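Local coordinates for protein transcriptional regulator nlh2 (Aquifex aeolicus, PDB 4G3V) that probably regulates transcription by a sigma54-dependent mechanism, its GAF domain, captured here in an inactive state, serving as the regulatory module, at residues V12-K17 with L33-S38; G76-V81 with K127-I132; P87-N92 with E140-F145. All coordinates share one frame; numbering follows the deposited sequence. Where two conformers were deposited one is given.

Interaction 1: V12-K17 with L33-S38; sequences VNEITK and LKVLYS
Val35 of helix 25-40 meets Ile15 and Glu14 of helix 4-19 in a small, mainly apolar helix-to-helix contact, on the helical side of the GAF domain. The two methyl groups of Val35 divide the work. CG2 packs against CG1 of Ile15 at 3.7 Å, while CG1 lies 4.1 Å from CG of Glu14. The CB of Val35 is directed toward the facing helix, with CG1 anti to its carbonyl carbon (chi1 -61°), and this rotation spreads the two methyls over successive residues of helix 4-19. Ile15 arrives differently: its CA–CB bond runs alongside the interface, and the branch through CG1 brings the end of the side chain nearer and slants across the valine. Glu14 contributes its aliphatic part, which crosses Val35 at about a right angle. Its chain turns at chi2 (67°), and the carboxylate makes no hydrogen bond to segment 33-38.

The nearest CA atoms, of Ile15 and Val35, are 7.6 Å apart. Ile15 also packs on Ile152 and Leu155 of helix 139-162, and Leu36 reaches Ile152 too, which places the pair against a third helix. Another face of helix 4-19 belongs to the dimer, where OD1 of Asn13 accepts hydrogen bonds from Asn150 and Asn154 of the second subunit.

With no hydrogen bond or salt bridge between the segments, the pairing of the two helices here rests on the fit of branched aliphatic groups, and the glutamate joins in through its methylene carbon rather than its charge.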
ATOM      1  N   VAL A  12       6.932  -3.112  -2.651  1.00 23.37           N
ATOM      2  CA  VAL A  12       5.981  -2.808  -1.589  1.00 23.16           C
ATOM      3  C   VAL A  12       6.182  -3.778  -0.414  1.00 22.91           C
ATOM      4  O   VAL A  12       6.222  -3.359   0.751  1.00 23.31           O
ATOM      5  CB  VAL A  12       4.528  -2.852  -2.112  1.00 25.43           C
ATOM      6  CG1 VAL A  12       3.529  -2.969  -0.959  1.00 26.84           C
ATOM      7  CG2 VAL A  12       4.251  -1.612  -2.960  1.00 26.84           C
ATOM      8  N   ASN A  13       6.325  -5.066  -0.693  1.00 23.05           N
ATOM      9  CA  ASN A  13       6.620  -6.013   0.394  1.00 24.71           C
ATOM     10  C   ASN A  13       7.923  -5.667   1.116  1.00 21.44           C
ATOM     11  O   ASN A  13       8.002  -5.716   2.341  1.00 22.70           O
ATOM     12  CB  ASN A  13       6.711  -7.456  -0.125  1.00 26.01           C
ATOM     13  CG  ASN A  13       5.407  -7.959  -0.691  1.00 27.11           C
ATOM     14  OD1 ASN A  13       4.339  -7.438  -0.378  1.00 26.28           O
ATOM     15  ND2 ASN A  13       5.488  -8.988  -1.533  1.00 28.61           N
ATOM     16  N   GLU A  14       8.949  -5.307   0.351  1.00 22.82           N
ATOM     17  CA  GLU A  14      10.268  -5.003   0.917  1.00 23.98           C
ATOM     18  C   GLU A  14      10.221  -3.732   1.768  1.00 20.92           C
ATOM     19  O   GLU A  14      10.781  -3.681   2.854  1.00 23.54           O
ATOM     20  CB  GLU A  14      11.287  -4.854  -0.212  1.00 26.46           C
ATOM     21  CG  GLU A  14      12.685  -4.413   0.228  1.00 30.46           C
ATOM     22  CD  GLU A  14      13.439  -5.428   1.070  1.00 35.13           C
ATOM     23  OE1 GLU A  14      12.901  -6.511   1.391  1.00 35.17           O
ATOM     24  OE2 GLU A  14      14.601  -5.123   1.404  1.00 36.95           O
ATOM     25  N   ILE A  15       9.525  -2.707   1.277  1.00 20.77           N
ATOM     26  CA  ILE A  15       9.370  -1.468   2.022  1.00 21.34           C
ATOM     27  C   ILE A  15       8.639  -1.711   3.337  1.00 21.89           C
ATOM     28  O   ILE A  15       9.023  -1.167   4.366  1.00 21.47           O
ATOM     29  CB  ILE A  15       8.674  -0.384   1.154  1.00 22.24           C
ATOM     30  CG1 ILE A  15       9.665   0.102   0.075  1.00 23.43           C
ATOM     31  CG2 ILE A  15       8.214   0.788   2.001  1.00 22.18           C
ATOM     32  CD1 ILE A  15       9.046   0.988  -1.012  1.00 24.75           C
ATOM     33  N   THR A  16       7.610  -2.560   3.324  1.00 22.90           N
ATOM     34  CA  THR A  16       6.880  -2.853   4.557  1.00 22.93           C
ATOM     35  C   THR A  16       7.786  -3.557   5.564  1.00 21.98           C
ATOM     36  O   THR A  16       7.739  -3.283   6.764  1.00 22.28           O
ATOM     37  CB  THR A  16       5.626  -3.697   4.254  1.00 23.35           C
ATOM     38  OG1 THR A  16       4.784  -2.964   3.357  1.00 23.28           O
ATOM     39  CG2 THR A  16       4.833  -4.029   5.496  1.00 25.61           C
ATOM     40  N   LYS A  17       8.622  -4.452   5.064  1.00 22.42           N
ATOM     41  CA  LYS A  17       9.600  -5.148   5.898  1.00 23.68           C
ATOM     42  C   LYS A  17      10.575  -4.162   6.550  1.00 22.94           C
ATOM     43  O   LYS A  17      10.841  -4.247   7.748  1.00 24.62           O
ATOM     44  CB  LYS A  17      10.361  -6.163   5.057  1.00 23.69           C
ATOM     45  CG  LYS A  17      11.376  -6.976   5.836  1.00 26.62           C
ATOM     46  CD  LYS A  17      11.980  -8.090   4.964  1.00 29.83           C
ATOM     47  CE  LYS A  17      13.058  -8.854   5.710  1.00 37.04           C
ATOM     48  NZ  LYS A  17      13.747  -9.867   4.846  1.00 40.46           N
ATOM     49  N   LEU A  33      14.133   4.867  -0.162  1.00 25.08           N
ATOM     50  CA  LEU A  33      14.541   5.496  -1.412  1.00 27.77           C
ATOM     51  C   LEU A  33      15.562   4.639  -2.154  1.00 27.87           C
ATOM     52  O   LEU A  33      15.564   4.591  -3.388  1.00 27.89           O
ATOM     53  CB  LEU A  33      15.090   6.902  -1.160  1.00 27.23           C
ATOM     54  CG  LEU A  33      14.086   7.871  -0.508  1.00 26.87           C
ATOM     55  CD1 LEU A  33      14.650   9.288  -0.379  1.00 27.95           C
ATOM     56  CD2 LEU A  33      12.784   7.898  -1.278  1.00 28.10           C
ATOM     57  N   LYS A  34      16.423   3.957  -1.408  1.00 27.15           N
ATOM     58  CA  LYS A  34      17.409   3.079  -2.013  0.57 28.32           C
ATOM     59  C   LYS A  34      16.735   1.921  -2.746  1.00 28.96           C
ATOM     60  O   LYS A  34      17.144   1.552  -3.851  1.00 30.80           O
ATOM     61  CB  LYS A  34      18.367   2.542  -0.949  0.57 30.22           C
ATOM     62  CG  LYS A  34      19.486   1.686  -1.497  0.57 34.47           C
ATOM     63  CD  LYS A  34      20.336   1.112  -0.369  0.57 37.94           C
ATOM     64  CE  LYS A  34      20.951   2.200   0.488  0.57 41.53           C
ATOM     65  NZ  LYS A  34      21.725   1.633   1.626  0.57 43.64           N
ATOM     66  N   VAL A  35      15.697   1.345  -2.147  1.00 28.03           N
ATOM     67  CA  VAL A  35      15.018   0.241  -2.825  1.00 30.89           C
ATOM     68  C   VAL A  35      14.166   0.749  -4.001  1.00 29.62           C
ATOM     69  O   VAL A  35      13.984   0.038  -4.989  1.00 33.91           O
ATOM     70  CB  VAL A  35      14.232  -0.717  -1.864  1.00 34.33           C
ATOM     71  CG1 VAL A  35      15.193  -1.368  -0.862  1.00 32.56           C
ATOM     72  CG2 VAL A  35      13.141  -0.020  -1.141  1.00 35.04           C
ATOM     73  N   LEU A  36      13.665   1.978  -3.931  1.00 28.57           N
ATOM     74  CA  LEU A  36      12.981   2.540  -5.100  1.00 28.05           C
ATOM     75  C   LEU A  36      13.945   2.615  -6.276  1.00 30.57           C
ATOM     76  O   LEU A  36      13.577   2.386  -7.432  1.00 32.27           O
ATOM     77  CB  LEU A  36      12.430   3.925  -4.796  1.00 31.22           C
ATOM     78  CG  LEU A  36      11.111   3.899  -4.035  1.00 33.66           C
ATOM     79  CD1 LEU A  36      10.635   5.307  -3.730  1.00 35.57           C
ATOM     80  CD2 LEU A  36      10.075   3.156  -4.859  1.00 35.28           C
ATOM     81  N   TYR A  37      15.190   2.939  -5.981  1.00 32.75           N
ATOM     82  CA  TYR A  37      16.210   2.931  -7.014  1.00 35.31           C
ATOM     83  C   TYR A  37      16.520   1.504  -7.480  1.00 36.26           C
ATOM     84  O   TYR A  37      16.504   1.208  -8.671  1.00 37.40           O
ATOM     85  CB  TYR A  37      17.475   3.595  -6.496  1.00 42.03           C
ATOM     86  CG  TYR A  37      18.644   3.401  -7.408  1.00 46.92           C
ATOM     87  CD1 TYR A  37      18.782   4.163  -8.551  1.00 51.18           C
ATOM     88  CD2 TYR A  37      19.614   2.456  -7.124  1.00 49.53           C
ATOM     89  CE1 TYR A  37      19.861   3.986  -9.391  1.00 53.94           C
ATOM     90  CE2 TYR A  37      20.689   2.274  -7.954  1.00 53.62           C
ATOM     91  CZ  TYR A  37      20.809   3.039  -9.078  1.00 55.34           C
ATOM     92  OH  TYR A  37      21.887   2.836  -9.887  1.00 60.00           O
ATOM     93  N   SER A  38      16.800   0.612  -6.542  1.00 37.12           N
ATOM     94  CA  SER A  38      17.246  -0.728  -6.910  1.00 39.95           C
ATOM     95  C   SER A  38      16.137  -1.571  -7.567  1.00 40.70           C
ATOM     96  O   SER A  38      16.406  -2.330  -8.494  1.00 43.79           O
ATOM     97  CB  SER A  38      17.832  -1.442  -5.687  1.00 39.38           C
ATOM     98  OG  SER A  38      16.813  -1.780  -4.763  1.00 41.51           O
TER

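Interaction 2: G76-V81 with K127-I132; sequences GITGKV and KGVITI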
ATOM      1  N   GLY A  76       5.217  25.531  -5.615  1.00 42.14           N
ATOM      2  CA  GLY A  76       5.687  24.517  -6.541  1.00 39.70           C
ATOM      3  C   GLY A  76       4.830  23.256  -6.498  1.00 37.00           C
ATOM      4  O   GLY A  76       3.796  23.209  -5.836  1.00 37.77           O
ATOM      5  N   ILE A  77       5.263  22.228  -7.214  1.00 33.46           N
ATOM      6  CA  ILE A  77       4.499  20.985  -7.326  1.00 34.20           C
ATOM      7  C   ILE A  77       4.425  20.253  -5.993  1.00 30.46           C
ATOM      8  O   ILE A  77       3.344  19.850  -5.550  1.00 29.54           O
ATOM      9  CB  ILE A  77       5.107  20.072  -8.410  1.00 34.08           C
ATOM     10  CG1 ILE A  77       4.988  20.759  -9.778  1.00 37.53           C
ATOM     11  CG2 ILE A  77       4.417  18.718  -8.436  1.00 31.44           C
ATOM     12  CD1 ILE A  77       5.959  20.241 -10.818  1.00 39.83           C
ATOM     13  N   THR A  78       5.569  20.110  -5.331  1.00 29.91           N
ATOM     14  CA  THR A  78       5.596  19.454  -4.038  1.00 28.96           C
ATOM     15  C   THR A  78       4.769  20.241  -3.014  1.00 29.55           C
ATOM     16  O   THR A  78       4.045  19.655  -2.214  1.00 26.55           O
ATOM     17  CB  THR A  78       7.051  19.230  -3.567  1.00 31.11           C
ATOM     18  OG1 THR A  78       7.697  18.302  -4.459  1.00 31.87           O
ATOM     19  CG2 THR A  78       7.076  18.661  -2.173  1.00 32.45           C
ATOM     20  N   GLY A  79       4.836  21.571  -3.069  1.00 29.18           N
ATOM     21  CA  GLY A  79       4.065  22.410  -2.164  1.00 30.56           C
ATOM     22  C   GLY A  79       2.562  22.307  -2.391  1.00 29.30           C
ATOM     23  O   GLY A  79       1.771  22.450  -1.459  1.00 27.56           O
ATOM     24  N   LYS A  80       2.154  22.061  -3.629  1.00 29.54           N
ATOM     25  CA  LYS A  80       0.731  21.901  -3.914  1.00 29.57           C
ATOM     26  C   LYS A  80       0.202  20.580  -3.361  1.00 28.17           C
ATOM     27  O   LYS A  80      -0.909  20.521  -2.839  1.00 29.12           O
ATOM     28  CB  LYS A  80       0.458  22.016  -5.413  1.00 32.09           C
ATOM     29  CG  LYS A  80       0.495  23.451  -5.921  1.00 35.59           C
ATOM     30  CD  LYS A  80       0.471  23.498  -7.441  1.00 40.26           C
ATOM     31  CE  LYS A  80       0.239  24.903  -7.943  1.00 44.48           C
ATOM     32  NZ  LYS A  80       1.275  25.848  -7.450  1.00 48.75           N
ATOM     33  N   VAL A  81       1.002  19.525  -3.452  1.00 25.19           N
ATOM     34  CA  VAL A  81       0.600  18.240  -2.887  1.00 24.43           C
ATOM     35  C   VAL A  81       0.472  18.390  -1.379  1.00 27.19           C
ATOM     36  O   VAL A  81      -0.449  17.856  -0.768  1.00 27.59           O
ATOM     37  CB  VAL A  81       1.604  17.125  -3.243  1.00 24.85           C
ATOM     38  CG1 VAL A  81       1.227  15.824  -2.537  1.00 26.37           C
ATOM     39  CG2 VAL A  81       1.634  16.914  -4.773  1.00 26.27           C
ATOM     40  N   LYS A 127       1.397  14.998   6.532  1.00 28.36           N
ATOM     41  CA  LYS A 127       2.559  15.131   7.394  1.00 29.29           C
ATOM     42  C   LYS A 127       3.848  15.125   6.588  1.00 28.01           C
ATOM     43  O   LYS A 127       4.923  15.317   7.138  1.00 30.03           O
ATOM     44  CB  LYS A 127       2.586  13.982   8.394  1.00 31.43           C
ATOM     45  CG  LYS A 127       1.363  13.908   9.278  1.00 36.73           C
ATOM     46  CD  LYS A 127       1.227  15.179  10.075  1.00 42.60           C
ATOM     47  CE  LYS A 127       0.488  14.942  11.384  1.00 48.15           C
ATOM     48  NZ  LYS A 127       0.564  16.138  12.266  1.00 52.83           N
ATOM     49  N   GLY A 128       3.745  14.856   5.289  1.00 28.11           N
ATOM     50  CA  GLY A 128       4.907  14.880   4.423  1.00 25.88           C
ATOM     51  C   GLY A 128       4.542  14.618   2.974  1.00 24.77           C
ATOM     52  O   GLY A 128       3.365  14.447   2.617  1.00 25.30           O
ATOM     53  N   VAL A 129       5.560  14.607   2.127  1.00 23.17           N
ATOM     54  CA  VAL A 129       5.379  14.291   0.707  1.00 24.78           C
ATOM     55  C   VAL A 129       6.561  13.459   0.250  1.00 24.82           C
ATOM     56  O   VAL A 129       7.692  13.713   0.674  1.00 26.46           O
ATOM     57  CB  VAL A 129       5.323  15.583  -0.154  1.00 25.39           C
ATOM     58  CG1 VAL A 129       5.325  15.251  -1.656  1.00 24.89           C
ATOM     59  CG2 VAL A 129       4.112  16.448   0.251  1.00 27.32           C
ATOM     60  N   ILE A 130       6.309  12.444  -0.576  1.00 22.07           N
ATOM     61  CA  ILE A 130       7.408  11.760  -1.251  1.00 22.16           C
ATOM     62  C   ILE A 130       7.356  12.172  -2.707  1.00 23.52           C
ATOM     63  O   ILE A 130       6.295  12.122  -3.336  1.00 23.49           O
ATOM     64  CB  ILE A 130       7.352  10.232  -1.097  1.00 24.06           C
ATOM     65  CG1 ILE A 130       8.422   9.568  -1.966  1.00 25.16           C
ATOM     66  CG2 ILE A 130       5.975   9.683  -1.430  1.00 22.75           C
ATOM     67  CD1 ILE A 130       8.568   8.058  -1.728  1.00 25.15           C
ATOM     68  N   THR A 131       8.506  12.612  -3.219  1.00 25.04           N
ATOM     69  CA  THR A 131       8.626  13.111  -4.579  1.00 24.75           C
ATOM     70  C   THR A 131       9.714  12.335  -5.309  1.00 27.92           C
ATOM     71  O   THR A 131      10.831  12.169  -4.794  1.00 29.21           O
ATOM     72  CB  THR A 131       8.982  14.591  -4.575  1.00 26.55           C
ATOM     73  OG1 THR A 131       7.909  15.330  -3.973  1.00 27.37           O
ATOM     74  CG2 THR A 131       9.252  15.108  -5.993  1.00 28.02           C
ATOM     75  N   ILE A 132       9.395  11.868  -6.506  1.00 25.45           N
ATOM     76  CA  ILE A 132      10.361  11.119  -7.300  1.00 26.12           C
ATOM     77  C   ILE A 132      10.437  11.666  -8.718  1.00 27.40           C
ATOM     78  O   ILE A 132       9.479  12.239  -9.227  1.00 26.68           O
ATOM     79  CB  ILE A 132      10.032   9.600  -7.346  1.00 28.94           C
ATOM     80  CG1 ILE A 132       8.800   9.308  -8.192  1.00 32.54           C
ATOM     81  CG2 ILE A 132       9.801   9.051  -5.946  1.00 29.82           C
ATOM     82  CD1 ILE A 132       9.101   8.890  -9.597  1.00 35.16           C
TER
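Thr78 and Thr131 share nearly the same first torsion, -65° and -64°, with each hydroxyl anti to its own carbonyl carbon and beside its own backbone N. From the helix and from the strand, these rotations bring the two OG1 atoms together in a hydrogen bond, Thr78 OG1 to Thr131 OG1 at 3.0 Å, in which either may be the donor. The same setting turns the methyl of Thr78 toward the neighbouring valine, so that CG2 lies 3.9 Å from CG1 of Val129. CG2 of Thr78 is equally near Thr131 OG1, and the threonine is thus wedged between two consecutive inward-facing residues of the strand. One turn further along the helix, Val81 adds an apolar touch, its CG1 standing 4.1 Å from CG2 of Val129.

This is helix 76-84 lying over one face of the central antiparallel sheet of the GAF fold. Val129 and Thr131 face the helix, whereas Ile130 between them points to the other face, where it meets Ile152 and Leu156 of helix 139-162. The segment axes come within 8.7 Å and run mostly antiparallel, at 140°. At the start of the strand segment, Lys127 and Gly128 both oppose Ile120 in a classic beta bulge.

All four touching residues are buried, so the paired hydroxyls give each other a polar partner among largely apolar neighbours such as Val129. A valine in place of Thr78 would probably leave the hydroxyl of Thr131 without this mate inside the core. Val81 also packs on Ala117 of strand 113-122 and Leu88 of strand 88-90, while Phe46 of strand 44-51 packs on both threonines.

Interaction 3: P87-N92 with E140-F145; sequences PLVIPN and ESLENF
Leu142 of helix 139-162 pushes its branched end against Val89, overlapping CG1 of the valine with its own CG at 3.5 Å. The two side chains reach toward each other tip to tip, and CG1 of Val89 lies against the methine side of Leu142 CG, 3.8 Å from both CD1 and CD2 of the leucine. With CG anti to its backbone N (chi1 175°), Leu142 extends off the helix far enough to meet the strand. Val89 is set likewise (chi1 179°), which presents CG1 to the leucine.

Pro91, just beyond the strand, flanks the same branch. Its ring crosses the leucine at about a right angle, and Pro91 CG lies 3.9 Å from Leu142 CD2. That methyl is therefore bordered by both valine and proline. No hydrogen bond joins the two segments, and while Leu142 is buried, Val89 and Pro91 stay partly open.

Strand 88-90 forms one edge of the sheet within this chain. Leu142 also packs on Ala114 and Ile116 of the adjoining strand 113-122, thus spanning the two strands, while on the opposite face of strand 88-90 Leu88 and Ile90 meet helix 76-84.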
ATOM      1  N   PRO A  87      -2.240  13.817  -4.976  1.00 25.83           N
ATOM      2  CA  PRO A  87      -0.985  13.669  -5.719  1.00 26.01           C
ATOM      3  C   PRO A  87      -0.938  14.474  -7.008  1.00 27.48           C
ATOM      4  O   PRO A  87      -1.994  14.860  -7.571  1.00 28.13           O
ATOM      5  CB  PRO A  87      -0.916  12.167  -6.029  1.00 31.42           C
ATOM      6  CG  PRO A  87      -2.259  11.640  -5.844  1.00 34.23           C
ATOM      7  CD  PRO A  87      -3.065  12.601  -5.001  1.00 29.13           C
ATOM      8  N   LEU A  88       0.285  14.719  -7.470  1.00 25.56           N
ATOM      9  CA  LEU A  88       0.499  15.268  -8.802  1.00 26.31           C
ATOM     10  C   LEU A  88       1.432  14.364  -9.609  1.00 28.76           C
ATOM     11  O   LEU A  88       2.443  13.865  -9.100  1.00 29.71           O
ATOM     12  CB  LEU A  88       1.069  16.684  -8.723  1.00 26.60           C
ATOM     13  CG  LEU A  88       0.011  17.774  -8.505  1.00 28.03           C
ATOM     14  CD1 LEU A  88       0.677  19.103  -8.161  1.00 29.53           C
ATOM     15  CD2 LEU A  88      -0.871  17.919  -9.746  1.00 30.36           C
ATOM     16  N   VAL A  89       1.081  14.187 -10.874  1.00 26.47           N
ATOM     17  CA  VAL A  89       1.843  13.370 -11.816  1.00 28.43           C
ATOM     18  C   VAL A  89       2.126  14.257 -13.024  1.00 28.80           C
ATOM     19  O   VAL A  89       1.210  14.556 -13.801  1.00 31.49           O
ATOM     20  CB  VAL A  89       1.010  12.141 -12.238  1.00 34.73           C
ATOM     21  CG1 VAL A  89       1.774  11.278 -13.238  1.00 37.58           C
ATOM     22  CG2 VAL A  89       0.603  11.348 -11.003  1.00 38.69           C
ATOM     23  N   ILE A  90       3.377  14.709 -13.167  1.00 30.63           N
ATOM     24  CA  ILE A  90       3.714  15.724 -14.168  1.00 31.06           C
ATOM     25  C   ILE A  90       4.690  15.194 -15.192  1.00 32.49           C
ATOM     26  O   ILE A  90       5.878  15.105 -14.915  1.00 32.60           O
ATOM     27  CB  ILE A  90       4.397  16.955 -13.541  1.00 33.52           C
ATOM     28  CG1 ILE A  90       3.579  17.495 -12.371  1.00 36.56           C
ATOM     29  CG2 ILE A  90       4.628  18.028 -14.608  1.00 34.73           C
ATOM     30  CD1 ILE A  90       2.234  18.043 -12.755  1.00 36.10           C
ATOM     31  N   PRO A  91       4.194  14.847 -16.383  1.00 34.61           N
ATOM     32  CA  PRO A  91       5.054  14.383 -17.468  1.00 36.69           C
ATOM     33  C   PRO A  91       5.939  15.522 -17.961  1.00 37.05           C
ATOM     34  O   PRO A  91       5.532  16.682 -17.873  1.00 36.61           O
ATOM     35  CB  PRO A  91       4.061  13.977 -18.568  1.00 39.42           C
ATOM     36  CG  PRO A  91       2.708  14.123 -17.995  1.00 42.46           C
ATOM     37  CD  PRO A  91       2.800  15.024 -16.822  1.00 37.89           C
ATOM     38  N   ASN A  92       7.138  15.201 -18.441  1.00 40.34           N
ATOM     39  CA  ASN A  92       8.001  16.208 -19.047  1.00 44.19           C
ATOM     40  C   ASN A  92       8.123  17.435 -18.150  1.00 44.65           C
ATOM     41  O   ASN A  92       7.947  18.581 -18.607  1.00 43.89           O
ATOM     42  CB  ASN A  92       7.431  16.600 -20.410  1.00 48.38           C
ATOM     43  CG  ASN A  92       6.885  15.400 -21.175  1.00 55.34           C
ATOM     44  OD1 ASN A  92       5.703  15.355 -21.536  1.00 57.57           O
ATOM     45  ND2 ASN A  92       7.743  14.405 -21.408  1.00 58.81           N
ATOM     46  N   GLU A 140       0.910   6.512 -20.448  1.00 87.81           N
ATOM     47  CA  GLU A 140       0.179   5.380 -19.894  1.00 86.70           C
ATOM     48  C   GLU A 140       0.938   4.701 -18.755  1.00 80.75           C
ATOM     49  O   GLU A 140       0.426   4.590 -17.644  1.00 82.37           O
ATOM     50  CB  GLU A 140      -0.148   4.374 -20.995  1.00 91.56           C
ATOM     51  CG  GLU A 140      -1.256   3.409 -20.624  1.00 95.51           C
ATOM     52  CD  GLU A 140      -1.964   2.849 -21.836  1.00 98.89           C
ATOM     53  OE1 GLU A 140      -1.699   3.336 -22.957  1.00 99.76           O
ATOM     54  OE2 GLU A 140      -2.788   1.923 -21.666  1.00100.56           O
ATOM     55  N   SER A 141       2.155   4.250 -19.033  1.00 73.91           N
ATOM     56  CA  SER A 141       2.994   3.625 -18.014  1.00 69.39           C
ATOM     57  C   SER A 141       3.281   4.573 -16.841  1.00 63.88           C
ATOM     58  O   SER A 141       3.606   4.137 -15.740  1.00 61.03           O
ATOM     59  CB  SER A 141       4.314   3.167 -18.636  1.00 71.71           C
ATOM     60  OG  SER A 141       4.993   4.255 -19.245  1.00 72.54           O
ATOM     61  N   LEU A 142       3.175   5.872 -17.086  1.00 60.76           N
ATOM     62  CA  LEU A 142       3.352   6.852 -16.026  1.00 56.28           C
ATOM     63  C   LEU A 142       2.184   6.764 -15.042  1.00 54.72           C
ATOM     64  O   LEU A 142       2.376   6.819 -13.826  1.00 50.16           O
ATOM     65  CB  LEU A 142       3.457   8.254 -16.622  1.00 53.79           C
ATOM     66  CG  LEU A 142       3.520   9.417 -15.634  1.00 52.46           C
ATOM     67  CD1 LEU A 142       4.622   9.216 -14.607  1.00 51.91           C
ATOM     68  CD2 LEU A 142       3.734  10.714 -16.389  1.00 54.68           C
ATOM     69  N   GLU A 143       0.975   6.608 -15.574  1.00 58.93           N
ATOM     70  CA  GLU A 143      -0.216   6.517 -14.736  1.00 63.17           C
ATOM     71  C   GLU A 143      -0.185   5.276 -13.848  1.00 60.23           C
ATOM     72  O   GLU A 143      -0.581   5.324 -12.682  1.00 59.16           O
ATOM     73  CB  GLU A 143      -1.486   6.525 -15.594  1.00 70.32           C
ATOM     74  CG  GLU A 143      -1.786   7.879 -16.243  1.00 76.41           C
ATOM     75  CD  GLU A 143      -3.033   7.852 -17.127  1.00 82.07           C
ATOM     76  OE1 GLU A 143      -3.895   6.966 -16.923  1.00 82.84           O
ATOM     77  OE2 GLU A 143      -3.148   8.717 -18.027  1.00 84.49           O
ATOM     78  N   ASN A 144       0.299   4.166 -14.390  1.00 59.87           N
ATOM     79  CA  ASN A 144       0.412   2.945 -13.606  1.00 61.12           C
ATOM     80  C   ASN A 144       1.425   3.104 -12.477  1.00 56.95           C
ATOM     81  O   ASN A 144       1.196   2.676 -11.343  1.00 58.97           O
ATOM     82  CB  ASN A 144       0.811   1.772 -14.498  1.00 67.94           C
ATOM     83  CG  ASN A 144       1.012   0.486 -13.716  1.00 72.87           C
ATOM     84  OD1 ASN A 144       0.049  -0.123 -13.240  1.00 75.44           O
ATOM     85  ND2 ASN A 144       2.267   0.061 -13.588  1.00 75.00           N
ATOM     86  N   PHE A 145       2.547   3.737 -12.794  1.00 49.54           N
ATOM     87  CA  PHE A 145       3.611   3.917 -11.827  1.00 42.69           C
ATOM     88  C   PHE A 145       3.138   4.808 -10.681  1.00 40.11           C
ATOM     89  O   PHE A 145       3.497   4.598  -9.512  1.00 39.23           O
ATOM     90  CB  PHE A 145       4.817   4.542 -12.517  1.00 41.69           C
ATOM     91  CG  PHE A 145       6.099   4.341 -11.786  1.00 39.64           C
ATOM     92  CD1 PHE A 145       6.821   3.180 -11.951  1.00 43.39           C
ATOM     93  CD2 PHE A 145       6.593   5.317 -10.952  1.00 38.78           C
ATOM     94  CE1 PHE A 145       8.014   2.995 -11.285  1.00 44.58           C
ATOM     95  CE2 PHE A 145       7.778   5.141 -10.277  1.00 39.74           C
ATOM     96  CZ  PHE A 145       8.489   3.981 -10.439  1.00 43.34           C
TER

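How the interactions relate
The centre of interaction 2 lies nearest the centre of the chain, about 7 Å from it, and this contact alone of the three bonds its segments through a polar pair. Interactions 1 and 3 lie further out and depend on aliphatic contact; interaction 1 is largely buried, whereas interaction 3 is half open at the sheet's edge. Helices 25-40 and 76-84 serve opposite faces of strand 125-135: Leu33 and Leu36 from interaction 1 reach Ile130 of interaction 2. Interactions 2 and 3 adjoin through Ile77, Lys80 and Val81 against strand 88-90, and their segments alternate along the chain. Interactions 1 and 3 do not touch.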